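Local structure of succinyl-CoA ligase (ADP-forming) subunit alpha (Methanosaeta concilii, 6HXI) at residues 256-261 and 299-304; 238-243 and 287-292. The protein belongs to the succinyl-CoA ligase alpha-subunit family, carries a C-terminal region related to the C-terminal domain of citrate synthase, and binds coenzyme A. One frame throughout, in Å; residues are numbered along the deposited sequence.

Interaction 1. Residues 256-261 and 299-304; sequences VAWVTG and AYVPRS
The indole of Trp258 is the flat group on which this contact turns, and residues 301-304 curl around its six-membered ring. Over one face lies Ser304, whose CA makes a CH-pi contact 4.0 Å from the centroid of that ring and 24° off its normal. At the edge, near the ring plane, Val301 CG1 meets Trp258 CE3 at 3.9 Å. The carbonyl oxygens of Pro302 and Arg303 approach obliquely, Pro302 O coming to 3.3 Å from Trp258 CZ3. With CG anti to the backbone N (chi1 -179°), the indole swings toward the loop, and the Pro302 ring crosses it obliquely, Pro302 CG against Trp258 CE3 and CB. Pro302 CD and the Val301 methyls crowd around Ala257 O.

Earlier in both segments the backbones join through a single beta bridge between Val256 and Tyr300. The amide N of Ala257 donates a nearly straight hydrogen bond to Tyr300 O (2.9 Å, 163° at the hydrogen), the donor standing above the carbonyl plane. Val256 CA lies 3.3 Å from Tyr300 O in a CA-H...O contact.

Strand 255-260 is the edge strand, within this chain, of the six-stranded mixed sheet in the flavodoxin-like domain of the CoA-ligase family, hydrogen-bonded along its inner side to the parallel strand 227-233. Residues 299-304, extending it by the single bridge, link helix 287-297 to helix 308-322, whose Tyr308 and Met311 touch Trp258 and Val256, respectively.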
loop_
_atom_site.group_PDB
_atom_site.type_symbol
_atom_site.label_atom_id
_atom_site.label_comp_id
_atom_site.label_asym_id
_atom_site.label_seq_id
_atom_site.Cartn_x
_atom_site.Cartn_y
_atom_site.Cartn_z
ATOM N N VAL B 256 43.281 -58.067 2.718
ATOM C CA VAL B 256 42.304 -58.613 3.676
ATOM C C VAL B 256 41.003 -58.706 2.894
ATOM O O VAL B 256 40.640 -57.756 2.202
ATOM C CB VAL B 256 42.145 -57.764 4.970
ATOM C CG1 VAL B 256 41.102 -58.369 5.902
ATOM C CG2 VAL B 256 43.481 -57.603 5.701
ATOM N N ALA B 257 40.318 -59.848 2.958
ATOM C CA ALA B 257 39.082 -60.007 2.198
ATOM C C ALA B 257 37.988 -60.758 2.935
ATOM O O ALA B 257 38.248 -61.778 3.560
ATOM C CB ALA B 257 39.379 -60.695 0.881
ATOM N N TRP B 258 36.748 -60.260 2.831
ATOM C CA TRP B 258 35.579 -60.922 3.397
ATOM C C TRP B 258 34.365 -60.728 2.501
ATOM O O TRP B 258 34.111 -59.616 2.043
ATOM C CB TRP B 258 35.290 -60.520 4.857
ATOM C CG TRP B 258 34.096 -61.247 5.422
ATOM C CD1 TRP B 258 32.847 -60.734 5.637
ATOM C CD2 TRP B 258 34.004 -62.653 5.698
ATOM N NE1 TRP B 258 31.997 -61.722 6.076
ATOM C CE2 TRP B 258 32.680 -62.910 6.121
ATOM C CE3 TRP B 258 34.917 -63.718 5.643
ATOM C CZ2 TRP B 258 32.251 -64.188 6.501
ATOM C CZ3 TRP B 258 34.490 -64.985 6.008
ATOM C CH2 TRP B 258 33.176 -65.210 6.442
ATOM N N VAL B 259 33.631 -61.823 2.244
ATOM C CA VAL B 259 32.422 -61.821 1.424
ATOM C C VAL B 259 31.225 -62.157 2.336
ATOM O O VAL B 259 31.187 -63.218 2.962
ATOM C CB VAL B 259 32.533 -62.760 0.186
ATOM C CG1 VAL B 259 31.248 -62.739 -0.632
ATOM C CG2 VAL B 259 33.729 -62.381 -0.690
ATOM N N THR B 260 30.274 -61.218 2.435
ATOM C CA THR B 260 29.066 -61.356 3.265
ATOM C C THR B 260 27.980 -62.160 2.507
ATOM O O THR B 260 27.999 -62.225 1.277
ATOM C CB THR B 260 28.570 -59.967 3.697
ATOM O OG1 THR B 260 28.036 -59.318 2.559
ATOM C CG2 THR B 260 29.674 -59.101 4.280
ATOM N N GLY B 261 27.046 -62.739 3.244
ATOM C CA GLY B 261 25.965 -63.538 2.672
ATOM C C GLY B 261 26.093 -65.018 2.976
ATOM O O GLY B 261 25.611 -65.845 2.203
ATOM N N ALA B 299 44.796 -64.420 0.000
ATOM C CA ALA B 299 44.267 -63.269 0.731
ATOM C C ALA B 299 44.151 -63.630 2.229
ATOM O O ALA B 299 44.121 -64.811 2.582
ATOM C CB ALA B 299 42.895 -62.878 0.182
ATOM N N TYR B 300 44.074 -62.611 3.098
ATOM C CA TYR B 300 43.891 -62.790 4.535
ATOM C C TYR B 300 42.373 -62.751 4.773
ATOM O O TYR B 300 41.737 -61.696 4.637
ATOM C CB TYR B 300 44.652 -61.699 5.306
ATOM C CG TYR B 300 46.150 -61.806 5.131
ATOM C CD1 TYR B 300 46.785 -61.245 4.025
ATOM C CD2 TYR B 300 46.932 -62.491 6.055
ATOM C CE1 TYR B 300 48.162 -61.380 3.835
ATOM C CE2 TYR B 300 48.315 -62.593 5.900
ATOM C CZ TYR B 300 48.924 -62.051 4.778
ATOM O OH TYR B 300 50.285 -62.156 4.609
ATOM N N VAL B 301 41.774 -63.935 4.992
ATOM C CA VAL B 301 40.319 -64.079 5.140
ATOM C C VAL B 301 39.927 -64.408 6.591
ATOM O O VAL B 301 40.374 -65.433 7.098
ATOM C CB VAL B 301 39.743 -65.105 4.117
ATOM C CG1 VAL B 301 38.217 -65.180 4.193
ATOM C CG2 VAL B 301 40.191 -64.782 2.692
ATOM N N PRO B 302 39.087 -63.592 7.274
ATOM C CA PRO B 302 38.688 -63.935 8.653
ATOM C C PRO B 302 37.695 -65.109 8.722
ATOM O O PRO B 302 37.225 -65.570 7.680
ATOM C CB PRO B 302 38.056 -62.629 9.161
ATOM C CG PRO B 302 37.513 -61.988 7.961
ATOM C CD PRO B 302 38.451 -62.334 6.835
ATOM N N ARG B 303 37.379 -65.586 9.941
ATOM C CA ARG B 303 36.433 -66.691 10.200
ATOM C C ARG B 303 34.985 -66.212 9.933
ATOM O O ARG B 303 34.159 -66.974 9.430
ATOM C CB ARG B 303 36.601 -67.185 11.658
ATOM C CG ARG B 303 36.090 -68.604 11.981
ATOM C CD ARG B 303 34.645 -68.667 12.484
ATOM N NE ARG B 303 34.291 -67.552 13.370
ATOM C CZ ARG B 303 33.047 -67.162 13.640
ATOM N NH1 ARG B 303 32.013 -67.801 13.102
ATOM N NH2 ARG B 303 32.827 -66.128 14.438
ATOM N N SER B 304 34.700 -64.949 10.269
ATOM C CA SER B 304 33.405 -64.259 10.068
ATOM C C SER B 304 33.643 -62.746 10.035
ATOM O O SER B 304 34.787 -62.309 10.210
ATOM C CB SER B 304 32.409 -64.618 11.174
ATOM O OG SER B 304 32.623 -63.902 12.380
#

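Interaction 2. Residues 238-243 and 287-292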
loop_
_atom_site.group_PDB
_atom_site.type_symbol
_atom_site.label_atom_id
_atom_site.label_comp_id
_atom_site.label_asym_id
_atom_site.label_seq_id
_atom_site.Cartn_x
_atom_site.Cartn_y
_atom_site.Cartn_z
ATOM N N ASP B 238 32.116 -60.423 -9.468
ATOM C CA ASP B 238 33.072 -59.326 -9.303
ATOM C C ASP B 238 34.334 -59.747 -8.535
ATOM O O ASP B 238 35.440 -59.488 -9.000
ATOM C CB ASP B 238 32.377 -58.110 -8.642
ATOM C CG ASP B 238 33.268 -56.927 -8.234
ATOM O OD1 ASP B 238 34.063 -57.078 -7.286
ATOM O OD2 ASP B 238 33.085 -55.822 -8.792
ATOM N N GLU B 239 34.167 -60.402 -7.377
ATOM C CA GLU B 239 35.257 -60.835 -6.482
ATOM C C GLU B 239 36.210 -61.840 -7.153
ATOM O O GLU B 239 37.381 -61.917 -6.777
ATOM C CB GLU B 239 34.713 -61.368 -5.143
ATOM C CG GLU B 239 33.966 -60.335 -4.311
ATOM C CD GLU B 239 32.491 -60.110 -4.613
ATOM O OE1 GLU B 239 32.013 -60.486 -5.709
ATOM O OE2 GLU B 239 31.805 -59.536 -3.740
ATOM N N TYR B 240 35.725 -62.544 -8.191
ATOM C CA TYR B 240 36.527 -63.480 -8.976
ATOM C C TYR B 240 37.528 -62.753 -9.883
ATOM O O TYR B 240 38.465 -63.381 -10.361
ATOM C CB TYR B 240 35.645 -64.489 -9.738
ATOM C CG TYR B 240 34.979 -65.465 -8.796
ATOM C CD1 TYR B 240 35.688 -66.533 -8.252
ATOM C CD2 TYR B 240 33.653 -65.290 -8.402
ATOM C CE1 TYR B 240 35.093 -67.409 -7.343
ATOM C CE2 TYR B 240 33.043 -66.170 -7.508
ATOM C CZ TYR B 240 33.773 -67.218 -6.972
ATOM O OH TYR B 240 33.182 -68.080 -6.087
ATOM N N MET B 241 37.361 -61.426 -10.081
ATOM C CA MET B 241 38.321 -60.626 -10.850
ATOM C C MET B 241 39.542 -60.409 -9.959
ATOM O O MET B 241 40.676 -60.457 -10.446
ATOM C CB MET B 241 37.735 -59.266 -11.277
ATOM C CG MET B 241 36.670 -59.358 -12.353
ATOM S SD MET B 241 35.655 -57.854 -12.481
ATOM C CE MET B 241 36.850 -56.730 -13.267
ATOM N N ILE B 242 39.290 -60.217 -8.642
ATOM C CA ILE B 242 40.301 -59.984 -7.606
ATOM C C ILE B 242 41.110 -61.235 -7.382
ATOM O O ILE B 242 42.335 -61.172 -7.436
ATOM C CB ILE B 242 39.685 -59.425 -6.285
ATOM C CG1 ILE B 242 38.844 -58.133 -6.550
ATOM C CG2 ILE B 242 40.766 -59.178 -5.214
ATOM C CD1 ILE B 242 37.679 -57.967 -5.620
ATOM N N ILE B 243 40.430 -62.369 -7.157
ATOM C CA ILE B 243 41.040 -63.690 -6.927
ATOM C C ILE B 243 41.942 -64.085 -8.110
ATOM O O ILE B 243 43.041 -64.603 -7.887
ATOM C CB ILE B 243 39.919 -64.732 -6.602
ATOM C CG1 ILE B 243 39.254 -64.417 -5.232
ATOM C CG2 ILE B 243 40.402 -66.190 -6.681
ATOM C CD1 ILE B 243 37.761 -64.805 -5.132
ATOM N N ALA B 287 28.582 -66.684 -0.952
ATOM C CA ALA B 287 29.610 -66.143 -0.066
ATOM C C ALA B 287 30.665 -67.213 0.286
ATOM O O ALA B 287 31.860 -66.900 0.327
ATOM C CB ALA B 287 28.980 -65.575 1.196
ATOM N N GLN B 288 30.231 -68.473 0.488
ATOM C CA GLN B 288 31.117 -69.602 0.813
ATOM C C GLN B 288 32.127 -69.869 -0.301
ATOM O O GLN B 288 33.327 -69.866 -0.028
ATOM C CB GLN B 288 30.325 -70.872 1.200
ATOM C CG GLN B 288 29.723 -70.828 2.622
ATOM C CD GLN B 288 28.440 -70.005 2.775
ATOM O OE1 GLN B 288 27.909 -69.391 1.821
ATOM N NE2 GLN B 288 27.882 -70.010 3.983
ATOM N N ALA B 289 31.655 -70.037 -1.554
ATOM C CA ALA B 289 32.499 -70.244 -2.735
ATOM C C ALA B 289 33.494 -69.084 -2.934
ATOM O O ALA B 289 34.644 -69.325 -3.296
ATOM C CB ALA B 289 31.634 -70.399 -3.970
ATOM N N LYS B 290 33.067 -67.849 -2.649
ATOM C CA LYS B 290 33.900 -66.640 -2.759
ATOM C C LYS B 290 34.989 -66.548 -1.676
ATOM O O LYS B 290 36.151 -66.304 -2.009
ATOM C CB LYS B 290 33.033 -65.365 -2.793
ATOM C CG LYS B 290 32.226 -65.223 -4.086
ATOM C CD LYS B 290 31.382 -63.972 -4.098
ATOM C CE LYS B 290 30.676 -63.770 -5.419
ATOM N NZ LYS B 290 30.045 -62.417 -5.523
ATOM N N ASN B 291 34.619 -66.761 -0.395
ATOM C CA ASN B 291 35.550 -66.726 0.736
ATOM C C ASN B 291 36.576 -67.846 0.635
ATOM O O ASN B 291 37.745 -67.629 0.957
ATOM C CB ASN B 291 34.801 -66.764 2.080
ATOM C CG ASN B 291 34.186 -65.440 2.483
ATOM O OD1 ASN B 291 34.767 -64.365 2.281
ATOM N ND2 ASN B 291 32.994 -65.479 3.074
ATOM N N ASP B 292 36.156 -69.024 0.148
ATOM C CA ASP B 292 37.053 -70.168 -0.036
ATOM C C ASP B 292 38.071 -69.886 -1.135
ATOM O O ASP B 292 39.263 -70.084 -0.905
ATOM C CB ASP B 292 36.266 -71.455 -0.321
ATOM C CG ASP B 292 35.559 -72.053 0.884
ATOM O OD1 ASP B 292 35.717 -71.504 2.008
ATOM O OD2 ASP B 292 34.863 -73.079 0.712
#
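From its CB, Lys290 sends CG beside its own backbone N (chi1 -69°) and then runs fully extended to the ammonium group, crossing the Tyr240 side chain at about a right angle. Lys290 CG lies 3.6 Å from Tyr240 CE2 and about as far from the phenol OH, so the first part of the aliphatic chain packs against the tip of the tyrosine. CD passes on toward the carboxylate of Glu239. Lys290 CE is placed between the two residues, 3.6 Å from Glu239 OE1 and 4.0 Å from Tyr240 CE2. At the end, Lys290 NZ forms a salt bridge with Glu239 OE1 at 2.8 Å, meeting that oxygen from above the carboxylate plane.

The bend of Glu239 at chi2 (85°) brings its carboxylate round to the lysine. Helices 239-247 and 287-297 pack beside the sheet of the flavodoxin-like domain of the CoA-ligase family, and the short segments here run nearly parallel, 18° apart, with axes 10.5 Å from each other, a separation spanned by long side chains.

Glu233 O, Gly235 O and Gly236 O also lie within hydrogen-bonding distance of Lys290 NZ, so its three N-H groups are shared among four acceptors, while Glu239 OE2 pairs with Lys177; this network would be expected to stabilise the buried charges. Tyr240 OH is hydrogen-bonded to Lys284 O and rests 3.5 Å from Ala289 CB. Ile243 CD1 touches Lys290 O at 3.8 Å.

The centres of interactions 1 and 2 lie about 10 Å apart, and helix 287-297 connects them. Asn291, on the same helical segment as Lys290, reaches strand 255-260: its OD1 is 2.8 Å from Val259 N, a hydrogen bond to the strand backbone, while its ND2 packs 3.3 Å from Trp258 CZ3. Ala287 CB closes against Gly261 C at 3.4 Å. Along the chain the segments alternate, so helix 239-247, strand 255-260, helix 287-297 and the loop 299-304 follow in turn and fold onto one another. None of their residues belongs to the coenzyme A pocket, although Gly179 of that pocket is close in sequence to Lys177, the partner of Glu239.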